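Local coordinates for protein MstE (Scytonema sp. PCC 10023, PDB 6SBF) that is a class II terpene cyclase that assembles complex isoprenoid scaffolds, probably in merosterol biosynthesis, at residues T96-Y101 with R134-T139; W114-A119 with A184-F189; W244-L249 with D281-A286. The protein carries 1 engineered substitution. All coordinates share one frame; numbering follows the deposited sequence.

Contact 1: residues T96-Y101 with R134-T139; sequences TGEWGY and RAALAT
Ala136 sets its methyl group against the backbone carbonyl of Thr96 and the side-chain stem of Glu98, providing nearly all of the helix's share of the interface, a little over half of the total. Its CB lies 3.4 Å from the carbonyl O of Thr96. The same atom is 3.5 Å from CG of Glu98. Glu98 reaches the methyl because its CG is anti to its own carbonyl carbon (chi1 -67°) and the chain then runs extended, leading the carboxylate past Ala136. In this way the loop between helices 75-90 and 109-121 is laid against helix 128-138 at the periphery of the alpha6-alpha6 barrel. The loop residues are shaped for this by an ST turn: Glu98 N donates to Thr96 OG1 over 3.2 Å at an angle of 152°. Gly97, in the middle of the turn, adopts a positive phi of 83°, where a beta carbon would collide with the preceding carbonyl oxygen; its own carbonyl accepts from Arg129. The acid end of Glu98, modelled in two conformers, is held by more than packing in the one described here. Its OE1 is hydrogen-bonded to NE2 of His140, the residue following 134-139, and it also accepts from a water whose other proton goes to the carbonyl O of Ala136, 2.9 Å from the water oxygen.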
ATOM      1  N   THR A  96      12.036 -15.625 -13.109  1.00 18.17           N
ATOM      2  CA  THR A  96      11.014 -16.081 -12.128  1.00 18.78           C
ATOM      3  C   THR A  96       9.603 -15.666 -12.551  1.00 17.50           C
ATOM      4  O   THR A  96       8.661 -16.201 -11.986  1.00 19.91           O
ATOM      5  CB  THR A  96      11.323 -15.517 -10.733  1.00 21.56           C
ATOM      6  OG1 THR A  96      11.231 -14.107 -10.882  1.00 22.04           O
ATOM      7  CG2 THR A  96      12.644 -15.966 -10.142  1.00 25.09           C
ATOM      8  N   GLY A  97       9.447 -14.710 -13.437  1.00 16.53           N
ATOM      9  CA  GLY A  97       8.142 -14.151 -13.755  1.00 16.84           C
ATOM     10  C   GLY A  97       7.683 -13.088 -12.806  1.00 15.10           C
ATOM     11  O   GLY A  97       6.540 -12.611 -12.950  1.00 15.98           O
ATOM     12  N   GLU A  98       8.565 -12.674 -11.893  0.50 15.00           N
ATOM     13  CA  GLU A  98       8.239 -11.657 -10.879  0.50 13.62           C
ATOM     14  C   GLU A  98       8.273 -10.263 -11.511  0.50 12.55           C
ATOM     15  O   GLU A  98       8.944 -10.049 -12.538  0.50 13.72           O
ATOM     16  CB  GLU A  98       9.248 -11.749  -9.741  0.50 14.11           C
ATOM     17  CG  GLU A  98       9.109 -13.051  -8.991  0.50 15.87           C
ATOM     18  CD  GLU A  98      10.170 -13.222  -7.930  0.50 18.88           C
ATOM     19  OE1 GLU A  98       9.830 -13.733  -6.863  0.50 23.53           O
ATOM     20  OE2 GLU A  98      11.333 -12.788  -8.183  0.50 22.67           O
ATOM     21  N   TRP A  99       7.613  -9.325 -10.853  1.00 13.01           N
ATOM     22  CA  TRP A  99       7.806  -7.913 -11.090  1.00 12.18           C
ATOM     23  C   TRP A  99       8.645  -7.315  -9.939  1.00 12.31           C
ATOM     24  O   TRP A  99       8.721  -7.943  -8.882  1.00 13.49           O
ATOM     25  CB  TRP A  99       6.469  -7.246 -11.270  1.00 12.17           C
ATOM     26  CG  TRP A  99       5.732  -7.649 -12.512  1.00 12.74           C
ATOM     27  CD1 TRP A  99       5.897  -7.135 -13.746  1.00 13.00           C
ATOM     28  CD2 TRP A  99       4.690  -8.640 -12.604  1.00 12.47           C
ATOM     29  NE1 TRP A  99       5.031  -7.736 -14.644  1.00 13.30           N
ATOM     30  CE2 TRP A  99       4.261  -8.632 -13.938  1.00 13.00           C
ATOM     31  CE3 TRP A  99       4.067  -9.493 -11.717  1.00 13.10           C
ATOM     32  CZ2 TRP A  99       3.224  -9.435 -14.379  1.00 13.96           C
ATOM     33  CZ3 TRP A  99       3.020 -10.274 -12.153  1.00 13.96           C
ATOM     34  CH2 TRP A  99       2.619 -10.253 -13.470  1.00 14.83           C
ATOM     35  N   GLY A 100       9.209  -6.123 -10.162  1.00 12.40           N
ATOM     36  CA  GLY A 100      10.001  -5.442  -9.150  1.00 12.15           C
ATOM     37  C   GLY A 100       9.759  -3.962  -9.153  1.00 12.83           C
ATOM     38  O   GLY A 100       8.846  -3.433  -9.829  1.00 13.69           O
ATOM     39  N   TYR A 101      10.564  -3.228  -8.407  1.00 13.31           N
ATOM     40  CA  TYR A 101      10.365  -1.782  -8.226  1.00 12.50           C
ATOM     41  C   TYR A 101      10.313  -1.108  -9.609  1.00 12.32           C
ATOM     42  O   TYR A 101       9.475  -0.271  -9.852  1.00 12.41           O
ATOM     43  CB  TYR A 101      11.539  -1.276  -7.400  1.00 13.17           C
ATOM     44  CG  TYR A 101      11.693   0.204  -7.242  1.00 13.58           C
ATOM     45  CD1 TYR A 101      10.907   0.939  -6.389  1.00 13.58           C
ATOM     46  CD2 TYR A 101      12.676   0.886  -7.968  1.00 13.29           C
ATOM     47  CE1 TYR A 101      11.068   2.298  -6.221  1.00 14.51           C
ATOM     48  CE2 TYR A 101      12.805   2.254  -7.818  1.00 13.88           C
ATOM     49  CZ  TYR A 101      12.009   2.980  -6.974  1.00 13.34           C
ATOM     50  OH  TYR A 101      12.202   4.320  -6.811  1.00 14.59           O
ATOM     51  N   ARG A 134       2.467 -16.121  -9.502  1.00 15.10           N
ATOM     52  CA  ARG A 134       1.962 -16.679  -8.225  1.00 15.58           C
ATOM     53  C   ARG A 134       2.884 -17.783  -7.748  1.00 15.09           C
ATOM     54  O   ARG A 134       3.110 -17.905  -6.507  1.00 15.36           O
ATOM     55  CB  ARG A 134       0.557 -17.262  -8.360  1.00 24.19           C
ATOM     56  CG  ARG A 134      -0.553 -16.423  -7.819  1.00 29.17           C
ATOM     57  CD  ARG A 134      -1.882 -17.121  -7.707  1.00 23.29           C
ATOM     58  NE  ARG A 134      -2.312 -17.836  -8.834  1.00 25.19           N
ATOM     59  CZ  ARG A 134      -2.827 -17.268  -9.910  1.00 21.58           C
ATOM     60  NH1 ARG A 134      -3.088 -18.098 -10.866  1.00 24.30           N
ATOM     61  NH2 ARG A 134      -3.201 -15.978  -9.957  1.00 21.51           N
ATOM     62  N   ALA A 135       3.343 -18.619  -8.658  1.00 14.07           N
ATOM     63  CA  ALA A 135       4.305 -19.687  -8.308  1.00 15.71           C
ATOM     64  C   ALA A 135       5.580 -19.078  -7.699  1.00 14.12           C
ATOM     65  O   ALA A 135       6.042 -19.559  -6.668  1.00 15.90           O
ATOM     66  CB  ALA A 135       4.569 -20.527  -9.531  1.00 14.85           C
ATOM     67  N   ALA A 136       6.067 -18.005  -8.296  1.00 13.51           N
ATOM     68  CA  ALA A 136       7.261 -17.334  -7.820  1.00 15.01           C
ATOM     69  C   ALA A 136       7.001 -16.798  -6.414  1.00 15.25           C
ATOM     70  O   ALA A 136       7.930 -16.839  -5.582  1.00 16.06           O
ATOM     71  CB  ALA A 136       7.682 -16.230  -8.742  1.00 17.41           C
ATOM     72  N   LEU A 137       5.827 -16.280  -6.132  1.00 15.18           N
ATOM     73  CA  LEU A 137       5.526 -15.799  -4.759  1.00 17.00           C
ATOM     74  C   LEU A 137       5.711 -16.907  -3.756  1.00 17.41           C
ATOM     75  O   LEU A 137       6.192 -16.606  -2.632  1.00 18.46           O
ATOM     76  CB  LEU A 137       4.098 -15.356  -4.598  1.00 23.32           C
ATOM     77  CG  LEU A 137       3.814 -13.965  -4.987  1.00 22.56           C
ATOM     78  CD1 LEU A 137       2.331 -13.648  -4.794  1.00 17.74           C
ATOM     79  CD2 LEU A 137       4.644 -12.965  -4.206  1.00 25.40           C
ATOM     80  N   ALA A 138       5.394 -18.129  -4.108  1.00 17.45           N
ATOM     81  CA  ALA A 138       5.478 -19.238  -3.156  1.00 20.17           C
ATOM     82  C   ALA A 138       6.924 -19.400  -2.696  1.00 19.14           C
ATOM     83  O   ALA A 138       7.144 -19.809  -1.536  1.00 22.71           O
ATOM     84  CB  ALA A 138       4.907 -20.480  -3.763  1.00 22.06           C
ATOM     85  N   THR A 139       7.889 -19.047  -3.537  0.50 17.41           N
ATOM     86  CA  THR A 139       9.322 -19.177  -3.202  0.50 17.62           C
ATOM     87  C   THR A 139       9.714 -18.275  -2.015  0.50 16.62           C
ATOM     88  O   THR A 139      10.711 -18.582  -1.360  0.50 21.49           O
ATOM     89  CB  THR A 139      10.174 -18.882  -4.440  0.50 17.39           C
ATOM     90  OG1 THR A 139       9.672 -19.691  -5.509  0.50 23.51           O
ATOM     91  CG2 THR A 139      11.632 -19.173  -4.184  0.50 18.49           C
TER
HETATM   92  O   HOH W   1      10.545 -16.060  -6.584  1.00 29.02           O

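Contact 2: residues W114-A119 with A184-F189; sequences WALQLA and AALPEF
Leu116 and Leu186 supply the purely apolar part of this interface, their side chains crossing at about a right angle. CD2 of Leu186 approaches CB of Leu116 to 3.9 Å, and its other methyl, CD1, meets Leu116 CD1 at 4.0 Å. The same CD2 also touches the aliphatic stem of the next residue, 3.8 Å from CG of Gln117, and so lies against two consecutive side chains of the helix. Leu186 can do this because its CG is anti to its carbonyl carbon (chi1 -60°), which carries both methyls towards helix 109-121. The packing belongs to the helical shell of an alpha6-alpha6 barrel: the turn joining helix 177-183 to helix 187-200 rests on helix 109-121, with the CA atoms of Gln117 and Leu186 6.8 Å apart. Leu116 simultaneously contacts Ala130 and Leu137 of helix 128-138, which makes it a point where three parts of the shell converge.

A different kind of contact involves the flat amide of Gln117. The methyl of Ala185 sits over one face of that group, 3.6 Å from both CD and OE1 of Gln117. From the other side comes the indole of Trp114, one turn earlier on the same helix; NE2 of Gln117 lies 3.3 Å above the ring plane, displaced towards its rim, and the planes of amide and indole are tilted by roughly 24°. The amide thus lies between a methyl and the rim of the indole, an arrangement likely to limit its rotation. Behind it, the indole of Trp114 meets the ring of Tyr64 edge-to-face, on helix 59-69.

Within the turn leading into helix 187-200, Phe189 N donates to Leu186 O at 3.0 Å.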
ATOM      1  N   TRP A 114       0.930  -7.025  -5.723  1.00 11.00           N
ATOM      2  CA  TRP A 114       0.085  -5.941  -6.247  1.00 11.89           C
ATOM      3  C   TRP A 114      -0.234  -6.176  -7.723  1.00 11.42           C
ATOM      4  O   TRP A 114      -1.365  -5.866  -8.148  1.00 12.03           O
ATOM      5  CB  TRP A 114       0.722  -4.565  -6.045  1.00 11.79           C
ATOM      6  CG  TRP A 114       0.702  -4.145  -4.609  1.00 11.98           C
ATOM      7  CD1 TRP A 114       1.744  -4.140  -3.721  1.00 13.18           C
ATOM      8  CD2 TRP A 114      -0.447  -3.673  -3.860  1.00 11.33           C
ATOM      9  NE1 TRP A 114       1.324  -3.755  -2.471  1.00 13.30           N
ATOM     10  CE2 TRP A 114      -0.014  -3.421  -2.535  1.00 12.50           C
ATOM     11  CE3 TRP A 114      -1.778  -3.385  -4.212  1.00 12.59           C
ATOM     12  CZ2 TRP A 114      -0.888  -2.994  -1.557  1.00 12.86           C
ATOM     13  CZ3 TRP A 114      -2.635  -2.937  -3.231  1.00 13.37           C
ATOM     14  CH2 TRP A 114      -2.191  -2.742  -1.904  1.00 13.86           C
ATOM     15  N   ALA A 115       0.711  -6.624  -8.496  1.00 11.27           N
ATOM     16  CA  ALA A 115       0.482  -6.900  -9.932  1.00 12.31           C
ATOM     17  C   ALA A 115      -0.586  -7.978 -10.066  1.00 11.91           C
ATOM     18  O   ALA A 115      -1.407  -7.893 -10.995  1.00 12.59           O
ATOM     19  CB  ALA A 115       1.767  -7.321 -10.620  1.00 12.88           C
ATOM     20  N   LEU A 116      -0.589  -8.970  -9.193  1.00 11.47           N
ATOM     21  CA  LEU A 116      -1.622 -10.020  -9.176  1.00 11.37           C
ATOM     22  C   LEU A 116      -2.977  -9.472  -8.764  1.00 11.40           C
ATOM     23  O   LEU A 116      -4.008  -9.989  -9.294  1.00 13.48           O
ATOM     24  CB  LEU A 116      -1.129 -11.231  -8.400  1.00 11.98           C
ATOM     25  CG  LEU A 116       0.008 -12.008  -9.037  1.00 13.14           C
ATOM     26  CD1 LEU A 116       0.598 -12.995  -8.033  1.00 14.44           C
ATOM     27  CD2 LEU A 116      -0.491 -12.768 -10.277  1.00 17.00           C
ATOM     28  N   GLN A 117      -3.058  -8.517  -7.858  1.00 11.88           N
ATOM     29  CA  GLN A 117      -4.336  -7.875  -7.522  1.00 12.13           C
ATOM     30  C   GLN A 117      -4.853  -7.175  -8.777  1.00 12.09           C
ATOM     31  O   GLN A 117      -6.055  -7.193  -9.074  1.00 13.49           O
ATOM     32  CB  GLN A 117      -4.177  -6.925  -6.339  1.00 12.85           C
ATOM     33  CG  GLN A 117      -3.890  -7.617  -5.013  1.00 13.78           C
ATOM     34  CD  GLN A 117      -4.041  -6.650  -3.861  1.00 14.02           C
ATOM     35  OE1 GLN A 117      -5.134  -6.152  -3.600  1.00 15.81           O
ATOM     36  NE2 GLN A 117      -2.941  -6.375  -3.145  1.00 17.08           N
ATOM     37  N   LEU A 118      -3.976  -6.473  -9.484  1.00 11.65           N
ATOM     38  CA  LEU A 118      -4.378  -5.780 -10.714  1.00 12.38           C
ATOM     39  C   LEU A 118      -4.848  -6.811 -11.759  1.00 12.00           C
ATOM     40  O   LEU A 118      -5.885  -6.583 -12.417  1.00 12.76           O
ATOM     41  CB  LEU A 118      -3.238  -4.905 -11.226  1.00 12.65           C
ATOM     42  CG  LEU A 118      -3.531  -4.195 -12.551  1.00 13.77           C
ATOM     43  CD1 LEU A 118      -4.790  -3.368 -12.587  1.00 15.85           C
ATOM     44  CD2 LEU A 118      -2.376  -3.328 -12.961  1.00 16.22           C
ATOM     45  N   ALA A 119      -4.124  -7.893 -11.898  1.00 12.00           N
ATOM     46  CA  ALA A 119      -4.505  -8.969 -12.844  1.00 12.61           C
ATOM     47  C   ALA A 119      -5.936  -9.416 -12.539  1.00 12.46           C
ATOM     48  O   ALA A 119      -6.733  -9.578 -13.477  1.00 14.20           O
ATOM     49  CB  ALA A 119      -3.541 -10.122 -12.777  1.00 13.59           C
ATOM     50  N   ALA A 184      -1.743 -11.456   1.274  1.00 13.20           N
ATOM     51  CA  ALA A 184      -2.963 -12.133   1.793  1.00 13.69           C
ATOM     52  C   ALA A 184      -4.237 -11.540   1.179  1.00 13.68           C
ATOM     53  O   ALA A 184      -5.295 -12.147   1.408  1.00 16.38           O
ATOM     54  CB  ALA A 184      -2.996 -12.036   3.292  1.00 14.95           C
ATOM     55  N   ALA A 185      -4.179 -10.437   0.455  1.00 13.30           N
ATOM     56  CA  ALA A 185      -5.326  -9.949  -0.369  1.00 14.27           C
ATOM     57  C   ALA A 185      -5.633 -10.954  -1.499  1.00 15.41           C
ATOM     58  O   ALA A 185      -6.740 -10.922  -2.016  1.00 19.14           O
ATOM     59  CB  ALA A 185      -5.085  -8.565  -0.943  1.00 15.67           C
ATOM     60  N   LEU A 186      -4.686 -11.812  -1.858  1.00 14.47           N
ATOM     61  CA  LEU A 186      -4.853 -12.823  -2.906  1.00 15.35           C
ATOM     62  C   LEU A 186      -5.495 -14.031  -2.262  1.00 17.31           C
ATOM     63  O   LEU A 186      -4.953 -14.615  -1.328  1.00 16.78           O
ATOM     64  CB  LEU A 186      -3.496 -13.202  -3.497  1.00 15.28           C
ATOM     65  CG  LEU A 186      -2.737 -12.046  -4.135  1.00 16.49           C
ATOM     66  CD1 LEU A 186      -1.377 -12.545  -4.610  1.00 17.59           C
ATOM     67  CD2 LEU A 186      -3.486 -11.388  -5.302  1.00 17.41           C
ATOM     68  N   PRO A 187      -6.655 -14.506  -2.760  1.00 19.50           N
ATOM     69  CA  PRO A 187      -7.337 -15.615  -2.089  1.00 20.51           C
ATOM     70  C   PRO A 187      -6.488 -16.886  -2.077  1.00 20.18           C
ATOM     71  O   PRO A 187      -6.628 -17.700  -1.218  1.00 24.35           O
ATOM     72  CB  PRO A 187      -8.562 -15.886  -2.981  1.00 26.40           C
ATOM     73  CG  PRO A 187      -8.738 -14.667  -3.807  1.00 33.22           C
ATOM     74  CD  PRO A 187      -7.467 -13.887  -3.820  1.00 21.76           C
ATOM     75  N   GLU A 188      -5.562 -17.018  -3.027  1.00 21.26           N
ATOM     76  CA  GLU A 188      -4.702 -18.220  -3.129  1.00 21.32           C
ATOM     77  C   GLU A 188      -3.720 -18.295  -1.940  1.00 19.97           C
ATOM     78  O   GLU A 188      -3.278 -19.414  -1.618  1.00 22.64           O
ATOM     79  CB  GLU A 188      -3.947 -18.222  -4.474  1.00 25.60           C
ATOM     80  CG  GLU A 188      -4.813 -18.236  -5.708  1.00 29.00           C
ATOM     81  CD  GLU A 188      -5.288 -16.893  -6.259  1.00 27.47           C
ATOM     82  OE1 GLU A 188      -5.042 -15.811  -5.576  1.00 28.59           O
ATOM     83  OE2 GLU A 188      -5.972 -16.972  -7.329  1.00 43.28           O
ATOM     84  N   PHE A 189      -3.388 -17.155  -1.332  1.00 18.28           N
ATOM     85  CA  PHE A 189      -2.361 -17.076  -0.253  1.00 17.06           C
ATOM     86  C   PHE A 189      -3.002 -16.781   1.112  1.00 17.33           C
ATOM     87  O   PHE A 189      -2.317 -16.923   2.098  1.00 18.18           O
ATOM     88  CB  PHE A 189      -1.302 -16.017  -0.588  1.00 16.85           C
ATOM     89  CG  PHE A 189      -0.360 -16.493  -1.640  1.00 18.13           C
ATOM     90  CD1 PHE A 189      -0.616 -16.287  -2.979  1.00 20.74           C
ATOM     91  CD2 PHE A 189       0.787 -17.145  -1.283  1.00 21.72           C
ATOM     92  CE1 PHE A 189       0.277 -16.770  -3.912  1.00 22.64           C
ATOM     93  CE2 PHE A 189       1.661 -17.623  -2.235  1.00 24.18           C
ATOM     94  CZ  PHE A 189       1.380 -17.471  -3.549  1.00 23.85           C
TER

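Contact 3: residues W244-L249 with D281-A286; sequences WGLKRL and DAEVKA
Leu246 and Val284 mark the closest backbone approach, with CA atoms 6.5 Å apart, where the last turn of helix 235-248 passes the first turn of helix 282-298. Both belong to the alpha6-alpha6 barrel and to its squalene-hopene cyclase-like region. Leu249 leaves helical geometry just as the first helix finishes, whereas Asp281 is the N-cap of the second.

Between them, Leu246 does most of the touching. With CG anti to the backbone N (chi1 -177°) it projects both methyls at helix 282-298. CD2 sits over the flat carboxylate of Glu283, 3.6 Å from Glu283 CD, with OE1 and OE2 each 3.9 Å away, the side chains crossing at about a right angle; CG of Glu283 touches it too. CD1 lies 4.3 Å from CA of Val284, and CD2 comes within 4.4 Å of Val284 CG2. With an alanine in place of Leu246 both methyls go, which would probably open a gap between the helices and leave the carboxylate of Glu283 freer to turn. Leu246 also reaches Ala287, one turn further along. The capping bond runs from Val284 N to Asp281 OD2 over 3.0 Å, at 156°, using the anti lone pair of that oxygen.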
ATOM      1  N   TRP A 244      -8.323   0.347  17.568  1.00 13.62           N
ATOM      2  CA  TRP A 244      -7.022   1.061  17.464  1.00 14.07           C
ATOM      3  C   TRP A 244      -7.158   2.207  16.439  1.00 13.02           C
ATOM      4  O   TRP A 244      -6.715   3.328  16.681  1.00 13.77           O
ATOM      5  CB  TRP A 244      -5.907   0.083  17.113  1.00 13.91           C
ATOM      6  CG  TRP A 244      -4.604   0.773  16.777  1.00 14.11           C
ATOM      7  CD1 TRP A 244      -3.587   1.041  17.658  1.00 15.43           C
ATOM      8  CD2 TRP A 244      -4.133   1.177  15.490  1.00 13.82           C
ATOM      9  NE1 TRP A 244      -2.547   1.622  17.015  1.00 16.09           N
ATOM     10  CE2 TRP A 244      -2.847   1.722  15.686  1.00 14.41           C
ATOM     11  CE3 TRP A 244      -4.652   1.079  14.190  1.00 13.77           C
ATOM     12  CZ2 TRP A 244      -2.038   2.128  14.644  1.00 15.01           C
ATOM     13  CZ3 TRP A 244      -3.863   1.504  13.141  1.00 13.39           C
ATOM     14  CH2 TRP A 244      -2.605   2.055  13.384  1.00 15.41           C
ATOM     15  N   GLY A 245      -7.766   1.939  15.287  1.00 13.49           N
ATOM     16  CA  GLY A 245      -7.955   2.976  14.250  1.00 14.10           C
ATOM     17  C   GLY A 245      -8.758   4.152  14.772  1.00 13.68           C
ATOM     18  O   GLY A 245      -8.476   5.304  14.454  1.00 14.17           O
ATOM     19  N   LEU A 246      -9.797   3.844  15.544  1.00 14.95           N
ATOM     20  CA  LEU A 246     -10.651   4.905  16.104  1.00 15.70           C
ATOM     21  C   LEU A 246      -9.799   5.801  17.033  1.00 16.74           C
ATOM     22  O   LEU A 246      -9.985   7.027  17.015  1.00 19.30           O
ATOM     23  CB  LEU A 246     -11.816   4.235  16.846  1.00 19.81           C
ATOM     24  CG  LEU A 246     -12.820   5.191  17.402  1.00 20.56           C
ATOM     25  CD1 LEU A 246     -13.481   6.009  16.295  1.00 25.39           C
ATOM     26  CD2 LEU A 246     -13.847   4.383  18.153  1.00 25.58           C
ATOM     27  N   LYS A 247      -8.879   5.206  17.811  1.00 17.10           N
ATOM     28  CA  LYS A 247      -7.938   5.970  18.696  1.00 19.19           C
ATOM     29  C   LYS A 247      -6.969   6.825  17.865  1.00 18.23           C
ATOM     30  O   LYS A 247      -6.632   7.927  18.246  1.00 21.34           O
ATOM     31  CB  LYS A 247      -7.225   4.989  19.650  1.00 23.63           C
ATOM     32  CG  LYS A 247      -6.434   5.643  20.772  1.00 39.93           C
ATOM     33  CD  LYS A 247      -4.956   5.946  20.574  1.00 59.75           C
ATOM     34  CE  LYS A 247      -4.317   6.466  21.858  1.00 67.59           C
ATOM     35  NZ  LYS A 247      -3.314   7.538  21.626  1.00 71.40           N
ATOM     36  N   ARG A 248      -6.503   6.276  16.757  1.00 15.70           N
ATOM     37  CA  ARG A 248      -5.539   6.949  15.863  1.00 16.13           C
ATOM     38  C   ARG A 248      -6.129   8.182  15.190  1.00 16.59           C
ATOM     39  O   ARG A 248      -5.394   9.157  14.896  1.00 19.32           O
ATOM     40  CB  ARG A 248      -4.964   6.015  14.813  1.00 15.28           C
ATOM     41  CG  ARG A 248      -4.084   4.883  15.326  1.00 14.95           C
ATOM     42  CD  ARG A 248      -2.769   5.372  15.880  1.00 15.94           C
ATOM     43  NE  ARG A 248      -1.946   5.953  14.815  1.00 15.86           N
ATOM     44  CZ  ARG A 248      -0.940   6.800  14.987  1.00 19.22           C
ATOM     45  NH1 ARG A 248      -0.501   7.118  16.184  1.00 22.00           N
ATOM     46  NH2 ARG A 248      -0.263   7.240  13.952  1.00 18.37           N
ATOM     47  N   LEU A 249      -7.403   8.149  14.882  1.00 15.74           N
ATOM     48  CA  LEU A 249      -8.051   9.285  14.224  1.00 18.03           C
ATOM     49  C   LEU A 249      -8.428  10.318  15.280  1.00 19.88           C
ATOM     50  O   LEU A 249      -9.110  10.027  16.249  1.00 26.87           O
ATOM     51  CB  LEU A 249      -9.263   8.829  13.438  1.00 19.30           C
ATOM     52  CG  LEU A 249      -9.635   9.791  12.348  1.00 22.68           C
ATOM     53  CD1 LEU A 249      -8.743   9.612  11.127  1.00 19.05           C
ATOM     54  CD2 LEU A 249     -11.058   9.676  11.998  1.00 28.38           C
ATOM     55  N   ASP A 281     -21.074   0.418  14.448  1.00 25.38           N
ATOM     56  CA  ASP A 281     -20.734   1.309  15.585  1.00 24.46           C
ATOM     57  C   ASP A 281     -20.904   2.763  15.157  1.00 24.02           C
ATOM     58  O   ASP A 281     -20.243   3.175  14.237  1.00 23.11           O
ATOM     59  CB  ASP A 281     -19.323   1.010  16.097  1.00 25.40           C
ATOM     60  CG  ASP A 281     -19.017   1.768  17.348  1.00 39.07           C
ATOM     61  OD1 ASP A 281     -19.414   1.291  18.393  1.00 43.15           O
ATOM     62  OD2 ASP A 281     -18.507   2.861  17.222  1.00 32.80           O
ATOM     63  N   ALA A 282     -21.675   3.546  15.896  1.00 30.98           N
ATOM     64  CA  ALA A 282     -21.960   4.967  15.586  1.00 30.54           C
ATOM     65  C   ALA A 282     -20.689   5.795  15.721  1.00 25.14           C
ATOM     66  O   ALA A 282     -20.536   6.760  14.930  1.00 26.66           O
ATOM     67  CB  ALA A 282     -23.038   5.534  16.457  1.00 32.04           C
ATOM     68  N   GLU A 283     -19.825   5.482  16.670  1.00 25.19           N
ATOM     69  CA  GLU A 283     -18.574   6.266  16.875  1.00 25.34           C
ATOM     70  C   GLU A 283     -17.652   6.065  15.675  1.00 20.99           C
ATOM     71  O   GLU A 283     -17.022   7.042  15.182  1.00 22.38           O
ATOM     72  CB  GLU A 283     -17.861   5.827  18.152  1.00 29.92           C
ATOM     73  CG  GLU A 283     -16.725   6.714  18.578  1.00 40.52           C
ATOM     74  CD  GLU A 283     -16.231   6.374  19.983  1.00 43.85           C
ATOM     75  OE1 GLU A 283     -15.316   7.089  20.508  1.00 59.97           O
ATOM     76  OE2 GLU A 283     -16.781   5.406  20.558  1.00 48.60           O
ATOM     77  N   VAL A 284     -17.559   4.832  15.198  1.00 21.97           N
ATOM     78  CA  VAL A 284     -16.762   4.517  13.985  1.00 19.18           C
ATOM     79  C   VAL A 284     -17.339   5.257  12.770  1.00 17.83           C
ATOM     80  O   VAL A 284     -16.551   5.870  12.040  1.00 18.13           O
ATOM     81  CB  VAL A 284     -16.641   3.004  13.763  1.00 18.80           C
ATOM     82  CG1 VAL A 284     -15.928   2.714  12.459  1.00 18.32           C
ATOM     83  CG2 VAL A 284     -15.927   2.310  14.912  1.00 19.54           C
ATOM     84  N   LYS A 285     -18.654   5.241  12.591  1.00 19.19           N
ATOM     85  CA  LYS A 285     -19.308   5.943  11.486  1.00 19.85           C
ATOM     86  C   LYS A 285     -18.918   7.430  11.555  1.00 19.57           C
ATOM     87  O   LYS A 285     -18.611   8.063  10.515  1.00 19.27           O
ATOM     88  CB  LYS A 285     -20.814   5.725  11.524  1.00 24.93           C
ATOM     89  CG  LYS A 285     -21.525   6.398  10.369  1.00 28.35           C
ATOM     90  CD  LYS A 285     -23.013   6.120  10.320  1.00 35.71           C
ATOM     91  CE  LYS A 285     -23.580   6.242   8.920  1.00 45.63           C
ATOM     92  NZ  LYS A 285     -25.037   6.479   8.943  1.00 57.61           N
ATOM     93  N   ALA A 286     -19.025   8.048  12.726  1.00 20.87           N
ATOM     94  CA  ALA A 286     -18.749   9.483  12.856  1.00 22.98           C
ATOM     95  C   ALA A 286     -17.256   9.751  12.551  1.00 18.57           C
ATOM     96  O   ALA A 286     -16.941  10.802  12.012  1.00 19.01           O
ATOM     97  CB  ALA A 286     -19.115   9.962  14.253  1.00 22.85           C
TER

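Contacts 1 and 2 adjoin, with centres about 12 Å apart, and touch directly: Trp99 CE3 lies 3.3 Å from Ala115 CB, and Arg134 CG lies 3.6 Å from Leu116 CD1. Phe189 adds to this by packing its CZ 3.6 Å from Leu137 CB. Their segments alternate along the chain. Helices 109-121 and 128-138, consecutive in sequence, each serve one contact while meeting each other. Contact 3 lies later in the chain and stands apart, its centre about 37 Å from that of contact 1, across the centre of the chain, and about 28 Å from that of contact 2. All three are structural packing within one helical barrel, here without bound substrate.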